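Side-chain contacts in uncharacterized protein (Kutzneria albida DSM 43870, PDB 5M6Q), which probably catalyses protein cross-linking by acyl transfer from glutamine side chains to amines, as a microbial transglutaminase: residues P2-L7 against R14-E19; W186-E191 against M195-S200. All coordinates share one frame; numbering follows the deposited sequence.

Contact 1: P2-L7 against R14-E19; sequences PLAPPL and RTWRVE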
# COMPACT_ATOMS: atom_id res chain seq x y z
N PRO A 2 1.00 -15.11 13.08
CA PRO A 2 0.60 -14.42 11.85
C PRO A 2 -0.88 -14.62 11.47
O PRO A 2 -1.54 -15.54 11.96
CB PRO A 2 1.52 -15.04 10.79
CG PRO A 2 1.96 -16.36 11.38
CD PRO A 2 2.06 -16.10 12.84
N LEU A 3 -1.39 -13.75 10.62
CA LEU A 3 -2.78 -13.81 10.20
C LEU A 3 -3.05 -15.15 9.52
O LEU A 3 -4.08 -15.79 9.75
CB LEU A 3 -3.11 -12.64 9.27
CG LEU A 3 -4.58 -12.48 8.85
CD1 LEU A 3 -4.94 -11.01 8.66
CD2 LEU A 3 -4.86 -13.24 7.58
N ALA A 4 -2.10 -15.56 8.68
CA ALA A 4 -2.18 -16.80 7.93
C ALA A 4 -0.81 -17.42 7.88
O ALA A 4 0.19 -16.73 8.02
CB ALA A 4 -2.70 -16.53 6.52
N PRO A 5 -0.74 -18.74 7.66
CA PRO A 5 0.59 -19.33 7.52
C PRO A 5 1.24 -18.89 6.21
O PRO A 5 0.56 -18.39 5.31
CB PRO A 5 0.31 -20.84 7.53
CG PRO A 5 -1.08 -20.96 7.05
CD PRO A 5 -1.81 -19.75 7.57
N PRO A 6 2.56 -19.07 6.11
CA PRO A 6 3.22 -18.81 4.83
C PRO A 6 2.75 -19.76 3.72
O PRO A 6 2.04 -20.74 3.96
CB PRO A 6 4.70 -19.02 5.14
CG PRO A 6 4.73 -19.85 6.38
CD PRO A 6 3.51 -19.46 7.17
N LEU A 7 3.13 -19.44 2.49
CA LEU A 7 2.83 -20.28 1.36
C LEU A 7 3.73 -21.51 1.36
O LEU A 7 4.87 -21.45 1.81
CB LEU A 7 3.02 -19.51 0.06
CG LEU A 7 2.09 -18.33 -0.14
CD1 LEU A 7 2.51 -17.54 -1.37
CD2 LEU A 7 0.67 -18.82 -0.27
N ARG A 14 -2.20 -18.37 -2.59
CA ARG A 14 -3.28 -19.07 -1.92
C ARG A 14 -4.56 -18.24 -2.04
O ARG A 14 -4.52 -17.01 -1.89
CB ARG A 14 -2.93 -19.32 -0.45
CG ARG A 14 -4.03 -20.00 0.36
CD ARG A 14 -3.69 -20.04 1.84
NE ARG A 14 -2.56 -20.93 2.12
CZ ARG A 14 -1.50 -20.61 2.86
NH1 ARG A 14 -1.39 -19.42 3.44
NH2 ARG A 14 -0.54 -21.51 3.03
N THR A 15 -5.68 -18.89 -2.34
CA THR A 15 -6.94 -18.18 -2.46
C THR A 15 -7.79 -18.30 -1.20
O THR A 15 -7.80 -19.32 -0.52
CB THR A 15 -7.78 -18.66 -3.66
OG1 THR A 15 -8.06 -20.05 -3.53
CG2 THR A 15 -7.03 -18.45 -4.96
N TRP A 16 -8.51 -17.22 -0.89
CA TRP A 16 -9.30 -17.12 0.33
C TRP A 16 -10.74 -16.73 0.02
O TRP A 16 -10.98 -15.76 -0.70
CB TRP A 16 -8.70 -16.07 1.26
CG TRP A 16 -7.40 -16.47 1.85
CD1 TRP A 16 -6.19 -16.46 1.23
CD2 TRP A 16 -7.16 -16.92 3.18
NE1 TRP A 16 -5.20 -16.86 2.10
CE2 TRP A 16 -5.78 -17.16 3.30
CE3 TRP A 16 -7.99 -17.14 4.29
CZ2 TRP A 16 -5.21 -17.62 4.47
CZ3 TRP A 16 -7.42 -17.59 5.46
CH2 TRP A 16 -6.04 -17.83 5.54
N ARG A 17 -11.71 -17.50 0.53
CA ARG A 17 -13.07 -17.00 0.62
C ARG A 17 -13.00 -15.76 1.47
O ARG A 17 -12.27 -15.73 2.45
CB ARG A 17 -14.03 -17.99 1.27
CG ARG A 17 -14.31 -19.22 0.49
CD ARG A 17 -14.88 -20.29 1.40
NE ARG A 17 -16.28 -20.09 1.72
CZ ARG A 17 -16.78 -19.99 2.95
NH1 ARG A 17 -15.99 -20.06 4.02
NH2 ARG A 17 -18.08 -19.84 3.12
N VAL A 18 -13.77 -14.74 1.11
CA VAL A 18 -13.79 -13.53 1.91
C VAL A 18 -14.13 -13.87 3.35
O VAL A 18 -13.43 -13.44 4.26
CB VAL A 18 -14.77 -12.50 1.34
CG1 VAL A 18 -14.87 -11.31 2.28
CG2 VAL A 18 -14.31 -12.05 -0.05
N GLU A 19 -15.18 -14.67 3.56
CA GLU A 19 -15.57 -15.08 4.91
C GLU A 19 -14.41 -15.71 5.68
O GLU A 19 -14.26 -15.48 6.87
CB GLU A 19 -16.77 -16.05 4.89
CG GLU A 19 -17.41 -16.27 6.27
CD GLU A 19 -18.39 -17.46 6.35
OE1 GLU A 19 -18.58 -18.17 5.33
OE2 GLU A 19 -18.96 -17.69 7.44
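The guanidinium of R14 grips two consecutive backbone carbonyls of the N-terminal loop, those of P5 and P6. R14 NH1 donates to P5 O at 2.9 Å and R14 NH2 to P6 O at 2.8 Å, with N-H...O angles of 161° and 158°. P5 O lies in the guanidinium plane and P6 O close to it, whereas both donors stand above the planes of the carbonyls they meet. Being prolines, P5 and P6 have no backbone N-H, and this stretch of the loop offers acceptors only. The fork can form because CG is anti to the backbone N of R14 (chi1 178°) and the chain then bends at chi3, turning the planar end against the loop. L7 CD2 covers one face of the group, 4.2 Å above its plane, and packs against R14 CB at 3.6 Å. P5 CG approaches R14 NH1 at 3.9 Å, the two side chains crossing at about a right angle. The two hydrogen bonds tie the N-terminal loop to strand 13-17, an outermost strand of the antiparallel sheet, whose backbone pairs at R14 and W16 with Q199 and V197 of strand 196-200. From that neighbouring strand Q199 NE2 gives P5 O a second donor, while Q199 OE1 takes weak hydrogen bonds from R14 NH1 and W16 NE1. Earlier in the loop, buried A4 sets its CB 3.4 Å from CZ2 of the W16 indole, an apolar contact with the six-membered ring, shared with CH2. The W16 ring in turn meets that of W186. R17 sits at the N-cap position of helix 18-28; its NH2 makes a salt bridge to E19 OE1 at 2.8 Å, and its NH1 makes another to D20.

Contact 2: W186-E191 against M195-S200; sequences WHANHE and MVVYQS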
# COMPACT_ATOMS: atom_id res chain seq x y z
N TRP A 186 -1.11 -9.43 -0.13
CA TRP A 186 -2.55 -9.69 -0.06
C TRP A 186 -3.31 -8.79 -0.99
O TRP A 186 -3.23 -7.57 -0.90
CB TRP A 186 -3.03 -9.52 1.38
CG TRP A 186 -2.48 -10.57 2.28
CD1 TRP A 186 -1.22 -10.61 2.80
CD2 TRP A 186 -3.14 -11.77 2.73
NE1 TRP A 186 -1.07 -11.75 3.57
CE2 TRP A 186 -2.23 -12.47 3.54
CE3 TRP A 186 -4.42 -12.30 2.51
CZ2 TRP A 186 -2.56 -13.69 4.15
CZ3 TRP A 186 -4.74 -13.50 3.13
CH2 TRP A 186 -3.82 -14.18 3.94
N HIS A 187 -4.06 -9.40 -1.91
CA HIS A 187 -4.83 -8.62 -2.84
C HIS A 187 -6.14 -9.34 -3.11
O HIS A 187 -6.55 -10.18 -2.32
CB HIS A 187 -4.04 -8.32 -4.14
CG HIS A 187 -3.44 -9.52 -4.81
ND1 HIS A 187 -3.54 -9.74 -6.16
CD2 HIS A 187 -2.67 -10.53 -4.33
CE1 HIS A 187 -2.90 -10.84 -6.49
NE2 HIS A 187 -2.36 -11.34 -5.39
N ALA A 188 -6.82 -9.00 -4.19
CA ALA A 188 -8.12 -9.59 -4.48
C ALA A 188 -8.42 -9.42 -5.96
O ALA A 188 -7.67 -8.73 -6.67
CB ALA A 188 -9.24 -8.95 -3.61
N ASN A 189 -9.48 -10.06 -6.45
CA ASN A 189 -9.77 -10.00 -7.87
C ASN A 189 -10.55 -8.74 -8.25
O ASN A 189 -10.17 -8.04 -9.18
CB ASN A 189 -10.50 -11.26 -8.34
CG ASN A 189 -11.78 -11.55 -7.57
OD1 ASN A 189 -12.05 -10.97 -6.51
ND2 ASN A 189 -12.56 -12.48 -8.09
N HIS A 190 -11.61 -8.45 -7.51
CA HIS A 190 -12.45 -7.29 -7.79
C HIS A 190 -13.41 -7.12 -6.63
O HIS A 190 -13.41 -7.91 -5.69
CB HIS A 190 -13.20 -7.46 -9.14
CG HIS A 190 -13.97 -8.74 -9.26
ND1 HIS A 190 -15.08 -9.02 -8.49
CD2 HIS A 190 -13.79 -9.83 -10.05
CE1 HIS A 190 -15.54 -10.22 -8.79
NE2 HIS A 190 -14.78 -10.73 -9.74
N GLU A 191 -14.24 -6.08 -6.71
CA GLU A 191 -15.23 -5.81 -5.68
C GLU A 191 -16.32 -6.88 -5.60
O GLU A 191 -16.53 -7.63 -6.55
CB GLU A 191 -15.88 -4.44 -5.93
CG GLU A 191 -16.68 -4.34 -7.24
CD GLU A 191 -15.80 -4.37 -8.49
OE1 GLU A 191 -14.54 -4.23 -8.39
OE2 GLU A 191 -16.36 -4.53 -9.60
N MET A 195 -16.03 -11.57 -4.91
CA MET A 195 -14.68 -11.19 -4.54
C MET A 195 -13.95 -12.40 -3.96
O MET A 195 -14.54 -13.17 -3.21
CB MET A 195 -14.70 -10.05 -3.54
CG MET A 195 -13.36 -9.73 -2.92
SD MET A 195 -13.50 -8.24 -1.90
CE MET A 195 -11.89 -8.20 -1.08
N VAL A 196 -12.69 -12.57 -4.35
CA VAL A 196 -11.81 -13.58 -3.78
C VAL A 196 -10.56 -12.88 -3.32
O VAL A 196 -10.02 -12.08 -4.07
CB VAL A 196 -11.45 -14.69 -4.80
CG1 VAL A 196 -10.51 -15.71 -4.16
CG2 VAL A 196 -12.71 -15.35 -5.34
N VAL A 197 -10.09 -13.19 -2.11
CA VAL A 197 -8.84 -12.65 -1.59
C VAL A 197 -7.66 -13.54 -1.98
O VAL A 197 -7.77 -14.78 -1.98
CB VAL A 197 -8.94 -12.44 -0.06
CG1 VAL A 197 -7.57 -12.29 0.60
CG2 VAL A 197 -9.78 -11.22 0.21
N TYR A 198 -6.55 -12.92 -2.37
CA TYR A 198 -5.36 -13.65 -2.75
C TYR A 198 -4.21 -13.36 -1.81
O TYR A 198 -4.01 -12.23 -1.38
CB TYR A 198 -4.90 -13.29 -4.17
CG TYR A 198 -5.92 -13.51 -5.24
CD1 TYR A 198 -6.62 -14.72 -5.34
CD2 TYR A 198 -6.18 -12.51 -6.17
CE1 TYR A 198 -7.56 -14.92 -6.35
CE2 TYR A 198 -7.11 -12.70 -7.18
CZ TYR A 198 -7.80 -13.90 -7.26
OH TYR A 198 -8.71 -14.07 -8.27
N GLN A 199 -3.42 -14.38 -1.54
CA GLN A 199 -2.20 -14.24 -0.77
C GLN A 199 -1.09 -14.73 -1.70
O GLN A 199 -0.99 -15.94 -1.96
CB GLN A 199 -2.27 -15.05 0.53
CG GLN A 199 -0.98 -15.04 1.35
CD GLN A 199 -1.00 -16.09 2.45
OE1 GLN A 199 -1.92 -16.91 2.53
NE2 GLN A 199 0.01 -16.05 3.32
N SER A 200 -0.30 -13.80 -2.22
CA SER A 200 0.66 -14.14 -3.28
C SER A 200 2.11 -13.91 -2.90
O SER A 200 2.42 -13.11 -2.02
CB SER A 200 0.36 -13.35 -4.54
OG SER A 200 -0.93 -13.66 -5.02
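The W186 indole carries the aliphatic part of Q199 on one face, with Q199 CB 3.7 Å from the centroid of the six-membered ring, a CH-pi contact almost along the ring normal. The Q199 amide then lies nearly flat over the rim of the indole, Q199 CD 3.3 Å from W186 CZ2, planes 18° apart, and NE2 reaches P5 O. At the indole edge, V197 CG1 lies 3.7 Å from CE3. An alanine in place of W186 would probably open a gap beneath Q199 and beside V197 and let the Q199 side chain turn away from P5. On the other side of the sheet, the H187 imidazole has Y198 CB over one face, and the Y198 ring turns its edge to that face, planes at 61°. S200 OG lies at the imidazole edge, hydrogen-bonded to NE2 at 2.8 Å, while ND1 bonds D174; the ring is held from both nitrogens. Where the strands part, N189 bends back, CG between its backbone N and carbonyl carbon (chi1 55°), and OD1 accepts the V196 N-H at 2.8 Å. M195 CE reaches A188 CB at 3.7 Å. The backbone N and O of H187 bond those of Y198, an antiparallel hydrogen-bonded pair of a beta hairpin. Its H187, joined to D174, is consistent with the Asp-His part of the Cys-Asp-His triad of microbial transglutaminases.

Overall arrangement
From the N terminus, contact 1 comes first: the chain runs through 2-7, and the contact closes the connection 8-13 as the chain returns along strand 13-17, which leads into helix 18-28. Helices 35-41, 47-53, 70-84 and 90-99 and most of the sheet follow before contact 2 closes the loop 189-195 between strands 184-188 and 196-200. The two contacts are therefore in series along the chain, neither enclosing nor crossing the other, yet their centres lie 10 Å apart. Strand 13-17 pairs antiparallel with strand 196-200, so the outermost strand and the hairpin lie edge to edge in the sheet, with the N-terminal loop against them, joining that loop to a hairpin from late in the chain.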